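Local coordinates for protein Vlm2 (Streptomyces tsusimaensis, PDB 6ECB) that belongs to the valinomycin nonribosomal peptide synthetase and, through the thioesterase domain described here, probably releases the finished depsipeptide chain, at residues 53-56 with 57-61; 253-256 with 257-260; 282-285 with 286-290. All coordinates share one frame; numbering follows the deposited sequence.

All three contacts are local, each within one continuous run of the thioesterase domain, which has the alpha/beta-hydrolase fold. Interactions 1 and 3 lie on two helices that touch, with centres about 10 Å apart. His60 and Leu57 of interaction 1 pack on Val282, Ser283 and Ala286 of interaction 3; His60 CB is 3.6 Å from Ala286 CB. Interaction 2 stands apart, its centre about 26 Å from that of interaction 1 and about 22 Å from that of interaction 3. The probable triad is Ser111, His273 and Asp138. Tyr54 of interaction 1 touches the likely nucleophile elbow, and Phe253 of interaction 2 packs on Asp138.

Interaction 1 of 3, residues 53-56 with 57-61; sequences GYIE and LARHL
Glu56 and Arg59 pair along the short helix 55-60, the crossover helix of a beta-alpha-beta unit between strands 40-44 and 67-71 of the alpha/beta-hydrolase fold. The packed side is largely apolar. Leu57 lies on Phe43 and on helix 281-293, and Ala58 reaches Ile67. Ala58 N donates to Tyr54 O at 2.9 Å, an i to i+4 helical bond.

The start of the helix is more polar. Water 1 bridges Gly53 O and Leu57 N there. Tyr54 turns from the helix toward the likely nucleophile elbow. Its OH bonds His110 N, within that elbow, and Ala44 O at the end of strand 40-44.

The looser side is polar, and Arg59 is exposed. Glu56 and Arg59 run alongside, pointing the same way. Glu56 bends at chi2 (-52°), which folds its carboxylate back over the next turn. Glu56 OE1 offers its syn lone pair to Arg59 NH1 at 3.1 Å, in the guanidinium plane. The carboxylate and guanidinium planes are steeply turned, 76° apart. Glu56 OE2 has a second salt-bridge partner in Arg199. A glutamine here would probably leave the two close arginines, Arg59 and Arg199, without the negative charge between them. The Glu56 carbonyl is gripped from the following turn: His60 ND1 donates to Glu56 O at 2.8 Å, in the imidazole plane but above the carbonyl plane.

Interaction 2 of 3, residues 253-256 with 257-260; sequences FSAW and ENYA
Ser254 O meets Glu257 N across the first turn at 3.0 Å, an i to i+3 bond. The amide comes from above the carbonyl plane, 40° out of it. The same oxygen takes a second bond, from water 2, which also donates to Glu257 OE1 at 2.6 Å. The Glu257 side chain is extended, with CG opposite the backbone N (chi1 -174°), and this carries the carboxylate up to the water. This side is exposed.

Next comes Ala255. Its O accepts from Asn258 N at 2.9 Å, again from well above the carbonyl plane. Asn258 CB and CG both press on this oxygen. The Asn258 amide swings back beside the previous turn, where ND2 lies 3.9 Å from Ala255 CB. Tyr259 CD2 also approaches Ala255 O, at 3.3 Å. The repeated i to i+3 bonding makes residues 254-258 a 3-10 segment, in the connection between helix 247-250 and strand 264-268 of the alpha/beta-hydrolase fold.

Trp256 is buried. Its O accepts from Tyr259 N at 3.0 Å and continues the pattern. Its indole leaves the segment and packs on Val239 of strand 237-241 and on Pro141, and NE1 bonds Thr139 O. Trp256 CE3 and Tyr259 CD2 make a loose apolar contact at 4.4 Å. Both aromatic side chains touch Pro141, and Tyr259 also rests on Pro229. Asn258 CB sits over the centre of one face of the Tyr259 ring, 3.6 Å above its plane.

Interaction 3 of 3, residues 282-285 with 286-290; sequences VSEV and AQLLD
Val285 overlaps Leu289 one turn on, the two side chains lying side by side and pointing the same way. Val285 CG1 reaches Leu289 CD1 at 4.1 Å. Both residues are buried. With CG1 opposite the backbone N (chi1 175°), this branch of Val285 faces along the helix toward Leu289. Leu289 CD1 also comes within 3.5 Å of Val285 O, the oxygen that accepts from Leu289 N at 2.9 Å. That hydrogen bond is nearly straight, its N-H...O angle 166°.

The same i to i+4 pattern holds Ala286 N to Val282 O at 2.8 Å and Leu288 N to Glu284 O at 3.0 Å. Leu288 lies against the Glu284 carbonyl, with CG 3.5 Å from Glu284 O. Glu284 and Gln287 are on the exposed flank.

This is regular alpha-helix, within helix 281-293, the last helix of the modelled chain. The OG of Ser283 bonds Pro280 O just before the helix. Asp290 OD2 accepts from Lys62 N, just beyond helix 55-60. The face that carries Ala286 packs on helix 55-60, while Leu288 rests on Ile269, just after the edge strand 264-268.

Interaction 1 of 3, residues 53-56 with 57-61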
loop_
_atom_site.group_PDB
_atom_site.type_symbol
_atom_site.label_atom_id
_atom_site.label_comp_id
_atom_site.label_asym_id
_atom_site.label_seq_id
_atom_site.Cartn_x
_atom_site.Cartn_y
_atom_site.Cartn_z
ATOM N N GLY A 53 6.548 2.347 -1.206
ATOM C CA GLY A 53 5.847 3.390 -0.476
ATOM C C GLY A 53 5.683 3.128 1.009
ATOM O O GLY A 53 5.330 4.057 1.742
ATOM N N TYR A 54 5.934 1.896 1.458
ATOM C CA TYR A 54 5.847 1.540 2.874
ATOM C C TYR A 54 7.194 1.526 3.584
ATOM O O TYR A 54 7.237 1.270 4.797
ATOM C CB TYR A 54 5.216 0.166 3.030
ATOM C CG TYR A 54 3.829 0.042 2.455
ATOM C CD1 TYR A 54 2.749 0.709 3.019
ATOM C CD2 TYR A 54 3.596 -0.779 1.370
ATOM C CE1 TYR A 54 1.467 0.562 2.516
ATOM C CE2 TYR A 54 2.307 -0.924 0.848
ATOM C CZ TYR A 54 1.262 -0.239 1.422
ATOM O OH TYR A 54 -0.036 -0.378 0.943
ATOM N N ILE A 55 8.297 1.772 2.870
ATOM C CA ILE A 55 9.611 1.597 3.478
ATOM C C ILE A 55 9.806 2.575 4.620
ATOM O O ILE A 55 10.314 2.209 5.685
ATOM C CB ILE A 55 10.722 1.723 2.421
ATOM C CG1 ILE A 55 10.708 0.472 1.535
ATOM C CG2 ILE A 55 12.083 1.905 3.082
ATOM C CD1 ILE A 55 11.508 0.659 0.251
ATOM N N GLU A 56 9.429 3.837 4.420
ATOM C CA GLU A 56 9.647 4.817 5.478
ATOM C C GLU A 56 8.808 4.490 6.707
ATOM O O GLU A 56 9.306 4.574 7.840
ATOM C CB GLU A 56 9.335 6.227 4.984
ATOM C CG GLU A 56 10.401 6.844 4.118
ATOM C CD GLU A 56 11.816 6.804 4.754
ATOM O OE1 GLU A 56 11.995 7.246 5.916
ATOM O OE2 GLU A 56 12.744 6.301 4.075
ATOM N N LEU A 57 7.554 4.080 6.507
ATOM C CA LEU A 57 6.714 3.683 7.624
ATOM C C LEU A 57 7.351 2.525 8.367
ATOM O O LEU A 57 7.486 2.549 9.597
ATOM C CB LEU A 57 5.314 3.305 7.125
ATOM C CG LEU A 57 4.362 2.785 8.193
ATOM C CD1 LEU A 57 4.101 3.797 9.297
ATOM C CD2 LEU A 57 3.041 2.336 7.556
ATOM N N ALA A 58 7.787 1.519 7.624
ATOM C CA ALA A 58 8.387 0.345 8.248
ATOM C C ALA A 58 9.616 0.717 9.059
ATOM O O ALA A 58 9.848 0.142 10.129
ATOM C CB ALA A 58 8.750 -0.686 7.185
ATOM N N ARG A 59 10.408 1.699 8.585
ATOM C CA ARG A 59 11.603 2.085 9.313
ATOM C C ARG A 59 11.282 2.826 10.601
ATOM O O ARG A 59 12.132 2.869 11.494
ATOM C CB ARG A 59 12.514 2.966 8.447
ATOM C CG ARG A 59 13.227 2.210 7.339
ATOM C CD ARG A 59 14.566 2.893 7.048
ATOM N NE ARG A 59 14.340 4.294 6.730
ATOM C CZ ARG A 59 15.263 5.247 6.771
ATOM N NH1 ARG A 59 14.922 6.485 6.451
ATOM N NH2 ARG A 59 16.517 4.976 7.118
ATOM N N HIS A 60 10.107 3.443 10.695
ATOM C CA HIS A 60 9.758 4.224 11.872
ATOM C C HIS A 60 9.010 3.421 12.933
ATOM O O HIS A 60 9.005 3.825 14.111
ATOM C CB HIS A 60 8.901 5.426 11.463
ATOM C CG HIS A 60 9.695 6.559 10.874
ATOM N ND1 HIS A 60 10.092 6.583 9.557
ATOM C CD2 HIS A 60 10.151 7.706 11.423
ATOM C CE1 HIS A 60 10.762 7.698 9.317
ATOM N NE2 HIS A 60 10.810 8.398 10.433
ATOM N N LEU A 61 8.409 2.301 12.559
ATOM C CA LEU A 61 7.681 1.486 13.524
ATOM C C LEU A 61 8.624 0.881 14.541
ATOM O O LEU A 61 9.693 0.363 14.203
ATOM C CB LEU A 61 6.927 0.370 12.797
ATOM C CG LEU A 61 5.788 0.847 11.922
ATOM C CD1 LEU A 61 5.320 -0.306 10.994
ATOM C CD2 LEU A 61 4.613 1.378 12.726
HETATM O O HOH W 1 6.223 4.888 4.177
#

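Interaction 2 of 3, residues 253-256 with 257-260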
loop_
_atom_site.group_PDB
_atom_site.type_symbol
_atom_site.label_atom_id
_atom_site.label_comp_id
_atom_site.label_asym_id
_atom_site.label_seq_id
_atom_site.Cartn_x
_atom_site.Cartn_y
_atom_site.Cartn_z
ATOM N N PHE A 253 -15.505 7.410 5.347
ATOM C CA PHE A 253 -14.660 6.489 6.091
ATOM C C PHE A 253 -15.473 5.604 7.022
ATOM O O PHE A 253 -15.113 4.444 7.226
ATOM C CB PHE A 253 -13.600 7.255 6.892
ATOM C CG PHE A 253 -12.399 7.630 6.068
ATOM C CD1 PHE A 253 -11.344 6.747 5.928
ATOM C CD2 PHE A 253 -12.344 8.833 5.401
ATOM C CE1 PHE A 253 -10.238 7.076 5.156
ATOM C CE2 PHE A 253 -11.230 9.154 4.619
ATOM C CZ PHE A 253 -10.197 8.269 4.499
ATOM N N SER A 254 -16.541 6.147 7.614
ATOM C CA SER A 254 -17.304 5.386 8.602
ATOM C C SER A 254 -17.894 4.115 8.008
ATOM O O SER A 254 -18.223 3.173 8.756
ATOM C CB SER A 254 -18.404 6.266 9.189
ATOM O OG SER A 254 -19.429 6.573 8.240
ATOM N N ALA A 255 -18.035 4.057 6.683
ATOM C CA ALA A 255 -18.577 2.861 6.050
ATOM C C ALA A 255 -17.698 1.629 6.248
ATOM O O ALA A 255 -18.161 0.525 5.960
ATOM C CB ALA A 255 -18.837 3.148 4.567
ATOM N N TRP A 256 -16.450 1.762 6.735
ATOM C CA TRP A 256 -15.709 0.542 7.081
ATOM C C TRP A 256 -16.492 -0.309 8.062
ATOM O O TRP A 256 -16.366 -1.533 8.036
ATOM C CB TRP A 256 -14.312 0.815 7.660
ATOM C CG TRP A 256 -13.335 1.057 6.562
ATOM C CD1 TRP A 256 -12.695 2.228 6.278
ATOM C CD2 TRP A 256 -12.902 0.110 5.583
ATOM N NE1 TRP A 256 -11.890 2.070 5.164
ATOM C CE2 TRP A 256 -12.000 0.783 4.717
ATOM C CE3 TRP A 256 -13.182 -1.243 5.346
ATOM C CZ2 TRP A 256 -11.412 0.155 3.627
ATOM C CZ3 TRP A 256 -12.603 -1.855 4.257
ATOM C CH2 TRP A 256 -11.725 -1.160 3.418
ATOM N N GLU A 257 -17.330 0.311 8.890
ATOM C CA GLU A 257 -18.134 -0.459 9.834
ATOM C C GLU A 257 -19.126 -1.383 9.132
ATOM O O GLU A 257 -19.497 -2.434 9.687
ATOM C CB GLU A 257 -18.834 0.500 10.799
ATOM C CG GLU A 257 -19.566 -0.221 11.904
ATOM C CD GLU A 257 -19.786 0.624 13.163
ATOM O OE1 GLU A 257 -19.400 1.824 13.184
ATOM O OE2 GLU A 257 -20.355 0.063 14.135
ATOM N N ASN A 258 -19.536 -1.052 7.905
ATOM C CA ASN A 258 -20.402 -1.937 7.136
ATOM C C ASN A 258 -19.775 -3.312 6.967
ATOM O O ASN A 258 -20.490 -4.304 6.789
ATOM C CB ASN A 258 -20.643 -1.418 5.721
ATOM C CG ASN A 258 -21.315 -0.073 5.666
ATOM O OD1 ASN A 258 -21.602 0.558 6.682
ATOM N ND2 ASN A 258 -21.605 0.367 4.443
ATOM N N TYR A 259 -18.447 -3.358 6.932
ATOM C CA TYR A 259 -17.677 -4.525 6.512
ATOM C C TYR A 259 -16.935 -5.150 7.674
ATOM O O TYR A 259 -16.019 -5.952 7.472
ATOM C CB TYR A 259 -16.715 -4.117 5.379
ATOM C CG TYR A 259 -17.499 -3.412 4.295
ATOM C CD1 TYR A 259 -18.466 -4.096 3.569
ATOM C CD2 TYR A 259 -17.313 -2.061 4.028
ATOM C CE1 TYR A 259 -19.243 -3.434 2.599
ATOM C CE2 TYR A 259 -18.089 -1.407 3.091
ATOM C CZ TYR A 259 -19.027 -2.082 2.373
ATOM O OH TYR A 259 -19.808 -1.407 1.445
ATOM N N ALA A 260 -17.313 -4.801 8.889
ATOM C CA ALA A 260 -16.639 -5.284 10.080
ATOM C C ALA A 260 -17.603 -6.202 10.808
ATOM O O ALA A 260 -18.652 -5.752 11.258
ATOM C CB ALA A 260 -16.240 -4.127 10.981
HETATM O O HOH W 2 -18.675 3.760 11.605
#

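Interaction 3 of 3, residues 282-285 with 286-290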
loop_
_atom_site.group_PDB
_atom_site.type_symbol
_atom_site.label_atom_id
_atom_site.label_comp_id
_atom_site.label_asym_id
_atom_site.label_seq_id
_atom_site.Cartn_x
_atom_site.Cartn_y
_atom_site.Cartn_z
ATOM N N VAL A 282 5.051 10.652 8.716
ATOM C CA VAL A 282 5.056 9.192 8.846
ATOM C C VAL A 282 5.549 8.784 10.228
ATOM O O VAL A 282 5.164 7.722 10.741
ATOM C CB VAL A 282 5.876 8.536 7.714
ATOM C CG1 VAL A 282 7.371 8.813 7.853
ATOM C CG2 VAL A 282 5.581 7.016 7.635
ATOM N N SER A 283 6.403 9.596 10.864
ATOM C CA SER A 283 6.837 9.237 12.209
ATOM C C SER A 283 5.671 9.238 13.188
ATOM O O SER A 283 5.627 8.417 14.114
ATOM C CB SER A 283 7.944 10.178 12.711
ATOM O OG SER A 283 7.485 11.512 12.843
ATOM N N GLU A 284 4.729 10.175 13.028
ATOM C CA GLU A 284 3.575 10.209 13.916
ATOM C C GLU A 284 2.575 9.117 13.557
ATOM O O GLU A 284 1.939 8.535 14.450
ATOM C CB GLU A 284 2.904 11.582 13.863
ATOM C CG GLU A 284 1.938 11.809 15.015
ATOM C CD GLU A 284 1.528 13.266 15.158
ATOM O OE1 GLU A 284 2.274 14.151 14.675
ATOM O OE2 GLU A 284 0.458 13.521 15.751
ATOM N N VAL A 285 2.420 8.832 12.263
ATOM C CA VAL A 285 1.613 7.694 11.839
ATOM C C VAL A 285 2.142 6.416 12.473
ATOM O O VAL A 285 1.381 5.613 13.024
ATOM C CB VAL A 285 1.611 7.578 10.309
ATOM C CG1 VAL A 285 0.881 6.325 9.862
ATOM C CG2 VAL A 285 0.995 8.825 9.683
ATOM N N ALA A 286 3.462 6.221 12.416
ATOM C CA ALA A 286 4.084 5.041 13.011
ATOM C C ALA A 286 3.832 4.972 14.513
ATOM O O ALA A 286 3.530 3.899 15.048
ATOM C CB ALA A 286 5.604 5.045 12.731
ATOM N N GLN A 287 3.976 6.103 15.218
ATOM C CA GLN A 287 3.737 6.132 16.657
ATOM C C GLN A 287 2.317 5.693 16.980
ATOM O O GLN A 287 2.087 4.977 17.963
ATOM C CB GLN A 287 4.011 7.542 17.189
ATOM C CG GLN A 287 3.695 7.765 18.641
ATOM C CD GLN A 287 4.217 9.119 19.132
ATOM O OE1 GLN A 287 5.392 9.462 18.925
ATOM N NE2 GLN A 287 3.342 9.899 19.770
ATOM N N LEU A 288 1.350 6.112 16.157
ATOM C CA LEU A 288 -0.046 5.757 16.392
ATOM C C LEU A 288 -0.328 4.296 16.050
ATOM O O LEU A 288 -1.114 3.635 16.752
ATOM C CB LEU A 288 -0.948 6.706 15.597
ATOM C CG LEU A 288 -0.997 8.104 16.216
ATOM C CD1 LEU A 288 -1.533 9.147 15.248
ATOM C CD2 LEU A 288 -1.831 8.086 17.469
ATOM N N LEU A 289 0.270 3.769 14.976
ATOM C CA LEU A 289 0.155 2.330 14.718
ATOM C C LEU A 289 0.763 1.536 15.861
ATOM O O LEU A 289 0.203 0.521 16.300
ATOM C CB LEU A 289 0.856 1.928 13.418
ATOM C CG LEU A 289 0.033 1.709 12.172
ATOM C CD1 LEU A 289 -0.580 3.029 11.758
ATOM C CD2 LEU A 289 0.916 1.144 11.052
ATOM N N ASP A 290 1.920 1.978 16.351
ATOM C CA ASP A 290 2.534 1.310 17.491
ATOM C C ASP A 290 1.587 1.307 18.680
ATOM O O ASP A 290 1.401 0.280 19.345
ATOM C CB ASP A 290 3.834 2.000 17.896
ATOM C CG ASP A 290 5.013 1.666 17.005
ATOM O OD1 ASP A 290 4.987 0.677 16.257
ATOM O OD2 ASP A 290 6.022 2.426 17.096
#